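Local coordinates for protein antibiotic biosynthesis monooxygenase (Thermus thermophilus, PDB 1IUJ) that is of unverified function but probably acts as a monooxygenase and forms a dimer in the crystal, at residues Met1-Arg7 and Arg91-Val97; Pro33-Leu39 and Val51-Glu57. One frame throughout, in Å; residues are numbered along the deposited sequence.

Contact 1 of 2, residues Met1-Arg7 and Arg91-Val97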
loop_
_atom_site.group_PDB
_atom_site.type_symbol
_atom_site.label_atom_id
_atom_site.label_comp_id
_atom_site.label_asym_id
_atom_site.label_seq_id
_atom_site.Cartn_x
_atom_site.Cartn_y
_atom_site.Cartn_z
ATOM N N MET B 1 -2.373 -12.845 5.753
ATOM C CA MET B 1 -3.154 -11.668 5.261
ATOM C C MET B 1 -2.749 -11.314 3.836
ATOM O O MET B 1 -1.560 -11.315 3.497
ATOM C CB MET B 1 -3.004 -10.476 6.220
ATOM C CG MET B 1 -4.082 -9.450 6.051
ATOM S SD MET B 1 -4.104 -8.077 7.239
ATOM C CE MET B 1 -2.701 -7.269 6.737
ATOM N N PHE B 2 -3.736 -11.043 2.997
ATOM C CA PHE B 2 -3.539 -10.841 1.567
ATOM C C PHE B 2 -3.950 -9.399 1.265
ATOM O O PHE B 2 -4.940 -8.915 1.808
ATOM C CB PHE B 2 -4.395 -11.857 0.800
ATOM C CG PHE B 2 -4.453 -11.645 -0.691
ATOM C CD1 PHE B 2 -3.461 -12.175 -1.524
ATOM C CD2 PHE B 2 -5.533 -10.991 -1.264
ATOM C CE1 PHE B 2 -3.518 -12.014 -2.920
ATOM C CE2 PHE B 2 -5.628 -10.813 -2.687
ATOM C CZ PHE B 2 -4.611 -11.336 -3.512
ATOM N N VAL B 3 -3.155 -8.686 0.475
ATOM C CA VAL B 3 -3.435 -7.279 0.210
ATOM C C VAL B 3 -3.481 -7.027 -1.285
ATOM O O VAL B 3 -2.591 -7.497 -2.034
ATOM C CB VAL B 3 -2.330 -6.371 0.840
ATOM C CG1 VAL B 3 -2.509 -4.923 0.465
ATOM C CG2 VAL B 3 -2.288 -6.546 2.340
ATOM N N THR B 4 -4.474 -6.257 -1.707
ATOM C CA THR B 4 -4.501 -5.725 -3.079
ATOM C C THR B 4 -4.276 -4.226 -3.072
ATOM O O THR B 4 -4.691 -3.533 -2.138
ATOM C CB THR B 4 -5.812 -6.015 -3.822
ATOM O OG1 THR B 4 -6.922 -5.456 -3.096
ATOM C CG2 THR B 4 -6.096 -7.490 -3.890
ATOM N N MET B 5 -3.567 -3.754 -4.082
ATOM C CA MET B 5 -3.427 -2.319 -4.318
ATOM C C MET B 5 -3.853 -2.039 -5.743
ATOM O O MET B 5 -3.231 -2.504 -6.690
ATOM C CB MET B 5 -1.988 -1.861 -4.079
ATOM C CG MET B 5 -1.561 -2.040 -2.662
ATOM S SD MET B 5 0.008 -1.216 -2.393
ATOM C CE MET B 5 0.276 -1.793 -0.800
ATOM N N ASN B 6 -4.945 -1.290 -5.895
ATOM C CA ASN B 6 -5.455 -0.968 -7.217
ATOM C C ASN B 6 -5.029 0.446 -7.489
ATOM O O ASN B 6 -5.499 1.376 -6.805
ATOM C CB ASN B 6 -6.963 -1.086 -7.206
ATOM C CG ASN B 6 -7.569 -1.252 -8.608
ATOM O OD1 ASN B 6 -8.807 -1.317 -8.742
ATOM N ND2 ASN B 6 -6.742 -1.330 -9.631
ATOM N N ARG B 7 -4.105 0.595 -8.434
ATOM C CA ARG B 7 -3.554 1.911 -8.792
ATOM C C ARG B 7 -4.395 2.510 -9.906
ATOM O O ARG B 7 -4.473 1.961 -11.007
ATOM C CB ARG B 7 -2.086 1.768 -9.232
ATOM C CG ARG B 7 -1.185 1.019 -8.202
ATOM C CD ARG B 7 0.175 0.691 -8.775
ATOM N NE ARG B 7 0.924 1.869 -9.206
ATOM C CZ ARG B 7 1.577 2.678 -8.370
ATOM N NH1 ARG B 7 1.579 2.444 -7.061
ATOM N NH2 ARG B 7 2.233 3.727 -8.849
ATOM N N ARG B 91 -3.951 -0.301 -12.579
ATOM C CA ARG B 91 -2.949 -1.352 -12.425
ATOM C C ARG B 91 -3.140 -1.996 -11.069
ATOM O O ARG B 91 -2.964 -1.354 -10.027
ATOM C CB ARG B 91 -1.537 -0.785 -12.580
ATOM C CG ARG B 91 -1.215 -0.450 -14.025
ATOM C CD ARG B 91 -1.444 -1.612 -15.010
ATOM N NE ARG B 91 -1.684 -1.184 -16.393
ATOM C CZ ARG B 91 -0.806 -0.513 -17.162
ATOM N NH1 ARG B 91 -1.128 -0.189 -18.413
ATOM N NH2 ARG B 91 0.393 -0.161 -16.695
ATOM N N LEU B 92 -3.490 -3.276 -11.102
ATOM C CA LEU B 92 -3.732 -4.027 -9.876
ATOM C C LEU B 92 -2.485 -4.833 -9.455
ATOM O O LEU B 92 -1.924 -5.577 -10.267
ATOM C CB LEU B 92 -4.933 -4.959 -10.072
ATOM C CG LEU B 92 -5.320 -5.866 -8.890
ATOM C CD1 LEU B 92 -5.793 -5.131 -7.628
ATOM C CD2 LEU B 92 -6.409 -6.882 -9.324
ATOM N N GLU B 93 -2.086 -4.661 -8.191
ATOM C CA GLU B 93 -0.977 -5.384 -7.574
ATOM C C GLU B 93 -1.530 -6.192 -6.388
ATOM O O GLU B 93 -2.514 -5.773 -5.760
ATOM C CB GLU B 93 0.032 -4.388 -7.038
ATOM C CG GLU B 93 0.730 -3.562 -8.101
ATOM C CD GLU B 93 1.981 -2.907 -7.552
ATOM O OE1 GLU B 93 3.058 -3.255 -8.060
ATOM O OE2 GLU B 93 1.845 -2.077 -6.648
ATOM N N ALA B 94 -0.916 -7.328 -6.065
ATOM C CA ALA B 94 -1.368 -8.155 -4.959
ATOM C C ALA B 94 -0.177 -8.671 -4.192
ATOM O O ALA B 94 0.902 -8.855 -4.788
ATOM C CB ALA B 94 -2.164 -9.337 -5.485
ATOM N N PHE B 95 -0.383 -8.893 -2.891
ATOM C CA PHE B 95 0.729 -9.206 -1.960
ATOM C C PHE B 95 0.282 -10.123 -0.842
ATOM O O PHE B 95 -0.908 -10.169 -0.462
ATOM C CB PHE B 95 1.289 -7.938 -1.263
ATOM C CG PHE B 95 1.652 -6.804 -2.200
ATOM C CD1 PHE B 95 0.672 -5.922 -2.667
ATOM C CD2 PHE B 95 2.970 -6.598 -2.595
ATOM C CE1 PHE B 95 0.997 -4.882 -3.523
ATOM C CE2 PHE B 95 3.311 -5.540 -3.450
ATOM C CZ PHE B 95 2.320 -4.691 -3.924
ATOM N N GLU B 96 1.269 -10.798 -0.248
ATOM C CA GLU B 96 1.110 -11.490 1.022
ATOM C C GLU B 96 1.858 -10.693 2.045
ATOM O O GLU B 96 3.002 -10.265 1.788
ATOM C CB GLU B 96 1.676 -12.902 0.916
ATOM C CG GLU B 96 0.761 -13.834 0.130
ATOM C CD GLU B 96 -0.531 -14.185 0.841
ATOM O OE1 GLU B 96 -0.589 -14.161 2.097
ATOM O OE2 GLU B 96 -1.504 -14.500 0.106
ATOM N N VAL B 97 1.249 -10.503 3.204
ATOM C CA VAL B 97 1.917 -9.761 4.282
ATOM C C VAL B 97 2.990 -10.646 4.911
ATOM O O VAL B 97 2.683 -11.783 5.333
ATOM C CB VAL B 97 0.904 -9.287 5.348
ATOM C CG1 VAL B 97 1.628 -8.644 6.545
ATOM C CG2 VAL B 97 -0.064 -8.327 4.762
HETATM O O HOH W 1 0.650 0.074 -5.432
#

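Contact 2 of 2, residues Pro33-Leu39 and Val51-Glu57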
loop_
_atom_site.group_PDB
_atom_site.type_symbol
_atom_site.label_atom_id
_atom_site.label_comp_id
_atom_site.label_asym_id
_atom_site.label_seq_id
_atom_site.Cartn_x
_atom_site.Cartn_y
_atom_site.Cartn_z
ATOM N N PRO B 33 -17.209 -11.734 3.737
ATOM C CA PRO B 33 -16.419 -12.732 4.452
ATOM C C PRO B 33 -14.925 -12.508 4.244
ATOM O O PRO B 33 -14.488 -12.377 3.098
ATOM C CB PRO B 33 -16.837 -14.036 3.780
ATOM C CG PRO B 33 -18.269 -13.785 3.407
ATOM C CD PRO B 33 -18.362 -12.332 3.031
ATOM N N GLY B 34 -14.163 -12.453 5.329
ATOM C CA GLY B 34 -12.713 -12.368 5.202
ATOM C C GLY B 34 -12.210 -10.969 4.910
ATOM O O GLY B 34 -10.991 -10.735 4.860
ATOM N N PHE B 35 -13.122 -10.018 4.716
ATOM C CA PHE B 35 -12.700 -8.610 4.572
ATOM C C PHE B 35 -12.157 -8.114 5.910
ATOM O O PHE B 35 -12.792 -8.296 6.968
ATOM C CB PHE B 35 -13.867 -7.717 4.109
ATOM C CG PHE B 35 -13.588 -6.243 4.203
ATOM C CD1 PHE B 35 -12.832 -5.615 3.224
ATOM C CD2 PHE B 35 -14.064 -5.475 5.264
ATOM C CE1 PHE B 35 -12.533 -4.230 3.286
ATOM C CE2 PHE B 35 -13.788 -4.089 5.334
ATOM C CZ PHE B 35 -13.017 -3.463 4.354
ATOM N N ILE B 36 -11.005 -7.463 5.853
ATOM C CA ILE B 36 -10.376 -6.887 7.027
ATOM C C ILE B 36 -10.451 -5.345 7.027
ATOM O O ILE B 36 -10.945 -4.740 8.014
ATOM C CB ILE B 36 -8.916 -7.384 7.225
ATOM C CG1 ILE B 36 -8.896 -8.904 7.478
ATOM C CG2 ILE B 36 -8.333 -6.681 8.436
ATOM C CD1 ILE B 36 -7.525 -9.515 7.433
ATOM N N ARG B 37 -9.946 -4.687 5.974
ATOM C CA ARG B 37 -9.813 -3.214 5.981
ATOM C C ARG B 37 -9.676 -2.671 4.573
ATOM O O ARG B 37 -9.107 -3.346 3.726
ATOM C CB ARG B 37 -8.609 -2.782 6.813
ATOM C CG ARG B 37 -8.476 -1.303 7.093
ATOM C CD ARG B 37 -7.371 -1.049 8.044
ATOM N NE ARG B 37 -7.317 0.348 8.462
ATOM C CZ ARG B 37 -6.397 0.810 9.282
ATOM N NH1 ARG B 37 -5.455 -0.010 9.753
ATOM N NH2 ARG B 37 -6.392 2.096 9.606
ATOM N N ASN B 38 -10.232 -1.481 4.315
ATOM C CA ASN B 38 -10.059 -0.809 3.021
ATOM C C ASN B 38 -9.565 0.607 3.258
ATOM O O ASN B 38 -10.090 1.313 4.110
ATOM C CB ASN B 38 -11.387 -0.766 2.236
ATOM C CG ASN B 38 -11.251 -0.118 0.857
ATOM O OD1 ASN B 38 -11.691 1.030 0.637
ATOM N ND2 ASN B 38 -10.673 -0.846 -0.083
ATOM N N LEU B 39 -8.580 1.049 2.487
ATOM C CA LEU B 39 -8.118 2.440 2.568
ATOM C C LEU B 39 -8.060 3.024 1.184
ATOM O O LEU B 39 -7.662 2.343 0.231
ATOM C CB LEU B 39 -6.761 2.542 3.245
ATOM C CG LEU B 39 -6.689 1.984 4.663
ATOM C CD1 LEU B 39 -6.271 0.507 4.692
ATOM C CD2 LEU B 39 -5.761 2.839 5.487
ATOM N N VAL B 51 -4.292 5.061 -4.815
ATOM C CA VAL B 51 -4.253 3.620 -4.482
ATOM C C VAL B 51 -5.418 3.216 -3.619
ATOM O O VAL B 51 -5.640 3.767 -2.559
ATOM C CB VAL B 51 -2.886 3.181 -3.857
ATOM C CG1 VAL B 51 -2.939 1.731 -3.396
ATOM C CG2 VAL B 51 -1.797 3.326 -4.881
ATOM N N VAL B 52 -6.168 2.205 -4.066
ATOM C CA VAL B 52 -7.192 1.619 -3.212
ATOM C C VAL B 52 -6.539 0.362 -2.652
ATOM O O VAL B 52 -6.207 -0.589 -3.403
ATOM C CB VAL B 52 -8.451 1.257 -3.975
ATOM C CG1 VAL B 52 -9.402 0.486 -3.047
ATOM C CG2 VAL B 52 -9.108 2.494 -4.633
ATOM N N MET B 53 -6.376 0.346 -1.338
ATOM C CA MET B 53 -5.655 -0.738 -0.687
ATOM C C MET B 53 -6.637 -1.535 0.135
ATOM O O MET B 53 -7.356 -0.973 0.975
ATOM C CB MET B 53 -4.580 -0.191 0.244
ATOM C CG MET B 53 -3.814 -1.306 0.896
ATOM S SD MET B 53 -2.463 -0.642 1.811
ATOM C CE MET B 53 -3.287 0.369 2.996
ATOM N N THR B 54 -6.662 -2.839 -0.074
ATOM C CA THR B 54 -7.647 -3.658 0.618
ATOM C C THR B 54 -6.973 -4.841 1.250
ATOM O O THR B 54 -6.113 -5.480 0.622
ATOM C CB THR B 54 -8.720 -4.113 -0.352
ATOM O OG1 THR B 54 -9.309 -2.970 -0.994
ATOM C CG2 THR B 54 -9.900 -4.795 0.428
ATOM N N LEU B 55 -7.283 -5.061 2.527
ATOM C CA LEU B 55 -6.694 -6.133 3.329
ATOM C C LEU B 55 -7.710 -7.242 3.487
ATOM O O LEU B 55 -8.853 -6.977 3.866
ATOM C CB LEU B 55 -6.327 -5.604 4.724
ATOM C CG LEU B 55 -5.020 -4.831 4.893
ATOM C CD1 LEU B 55 -4.971 -3.585 4.000
ATOM C CD2 LEU B 55 -4.917 -4.465 6.394
ATOM N N TRP B 56 -7.281 -8.465 3.199
ATOM C CA TRP B 56 -8.152 -9.661 3.226
ATOM C C TRP B 56 -7.534 -10.761 4.081
ATOM O O TRP B 56 -6.314 -10.876 4.179
ATOM C CB TRP B 56 -8.258 -10.196 1.781
ATOM C CG TRP B 56 -9.055 -9.289 0.842
ATOM C CD1 TRP B 56 -8.572 -8.437 -0.114
ATOM C CD2 TRP B 56 -10.477 -9.237 0.744
ATOM N NE1 TRP B 56 -9.614 -7.809 -0.760
ATOM C CE2 TRP B 56 -10.798 -8.299 -0.264
ATOM C CE3 TRP B 56 -11.522 -9.888 1.416
ATOM C CZ2 TRP B 56 -12.123 -7.982 -0.597
ATOM C CZ3 TRP B 56 -12.840 -9.569 1.080
ATOM C CH2 TRP B 56 -13.120 -8.643 0.080
ATOM N N GLU B 57 -8.376 -11.618 4.679
ATOM C CA GLU B 57 -7.857 -12.760 5.438
ATOM C C GLU B 57 -7.032 -13.721 4.576
ATOM O O GLU B 57 -6.092 -14.359 5.066
ATOM C CB GLU B 57 -9.044 -13.524 6.055
ATOM C CG GLU B 57 -8.701 -14.612 7.033
ATOM C CD GLU B 57 -8.791 -14.087 8.444
ATOM O OE1 GLU B 57 -7.802 -13.463 8.884
ATOM O OE2 GLU B 57 -9.862 -14.265 9.095
#

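Contact 1 of 2, residues Met1-Arg7 and Arg91-Val97
Two groups engage Arg7 NH1: a water, which accepts its bond at 3.0 Å from NH1 and lies in the guanidinium plane at its edge, and Glu93 OE2 of the second subunit, in a salt bridge. The same water donates to Glu93 OE2 of its own chain, its O 2.7 Å from that OE2. Direct pairing within the chain is not made: Arg7 NH1 stays 4.5 Å from Glu93 OE2, which sits well out of the guanidinium plane. Glu93 OE1 in turn meets Arg7 NH2 of the second subunit in another salt bridge, so the carboxylate is held across the interface, and the clustered opposite charges probably keep it ionised.

Seven backbone hydrogen bonds join the antiparallel strands. The shortest, Phe95 N to Val3 O at 2.7 Å, is also the most bent, 138° at the hydrogen. In this ferredoxin-like alpha-beta fold, strand 2-8 is an inner strand and strand 91-100 is outermost within its own chain, its residues Phe95 to Val97 pairing with a strand of the second subunit.

On the face of Glu93 and Phe95, Met5 makes a Met-aromatic contact: SD stands 5.0 Å from the Phe95 ring centroid, oblique at 54° to the ring normal. On the other face, Phe2 CZ rests against Ala94 CB at 3.7 Å, while helix residue Phe62 also meets the Phe2 ring. Glu96, bent at chi2 (-70°), turns its carboxylate toward Phe2, placing OE2 at the ring edge, 3.4 Å from CD1. Beside the N-terminus, Met1 CE packs tightly on Val97 CG2.

Contact 2 of 2, residues Pro33-Leu39 and Val51-Glu57
This is an antiparallel pairing of the two arms of a beta hairpin, strands 35-43 and 50-56, with a classic bulge near its open end. The bulge is plain from the register: Ile36 and Arg37 both lie opposite Leu55, whose O accepts from Ile36 N at 3.0 Å and from Arg37 N at 3.3 Å, both donors on the same face of the carbonyl plane. Regular pairing resumes beyond it, with Leu55 N to Arg37 O nearly straight at 178°. Within the ferredoxin-like sheet, strand 35-43 is outermost in its own chain, and helix 15-29 packs on the face of Phe35, Asn38 and Trp56.

There Phe35 points its edge at the face of Trp56 in a T-shaped stack, centroids 5.8 Å apart and planes at 78°. With CG anti to the backbone N (chi1 168°), the Phe35 ring is carried so that CD1 lies over a face of Trp56; Phe35 CB touches Trp56 CZ3 at 3.7 Å. Farther along, Asn38 ND2 approaches Thr54 OG1 at 2.7 Å in a weak, bent hydrogen bond. On the opposite face Leu39 and Met53 run side by side, Leu39 CD1 pressed to Met53 CE at 3.4 Å, while the extended Arg37 reaches over to Asp100 OD2 of the second subunit, which its NH2 meets in a salt bridge.

Contacts 1 and 2 are successive parts of one antiparallel sheet, their centres about 9 Å apart, because strands 2-8 and 50-56 are neighbours. Phe2 O to Trp56 N (2.8 Å) and Asn6 N to Val52 O (2.9 Å) are probable hydrogen bonds joining them, and Met1 CE packs on Leu55 CD2 at 3.6 Å. Along the chain, the hairpin of contact 2 is nested within the loop that contact 1 closes. Both contacts reach the second subunit. A bound zinc ion lies about 4 Å from the side chain of Asn6. His75, a residue seen to bind zinc in this protein, though not in this chain, lies about 6 Å from Asn6, side chain to side chain.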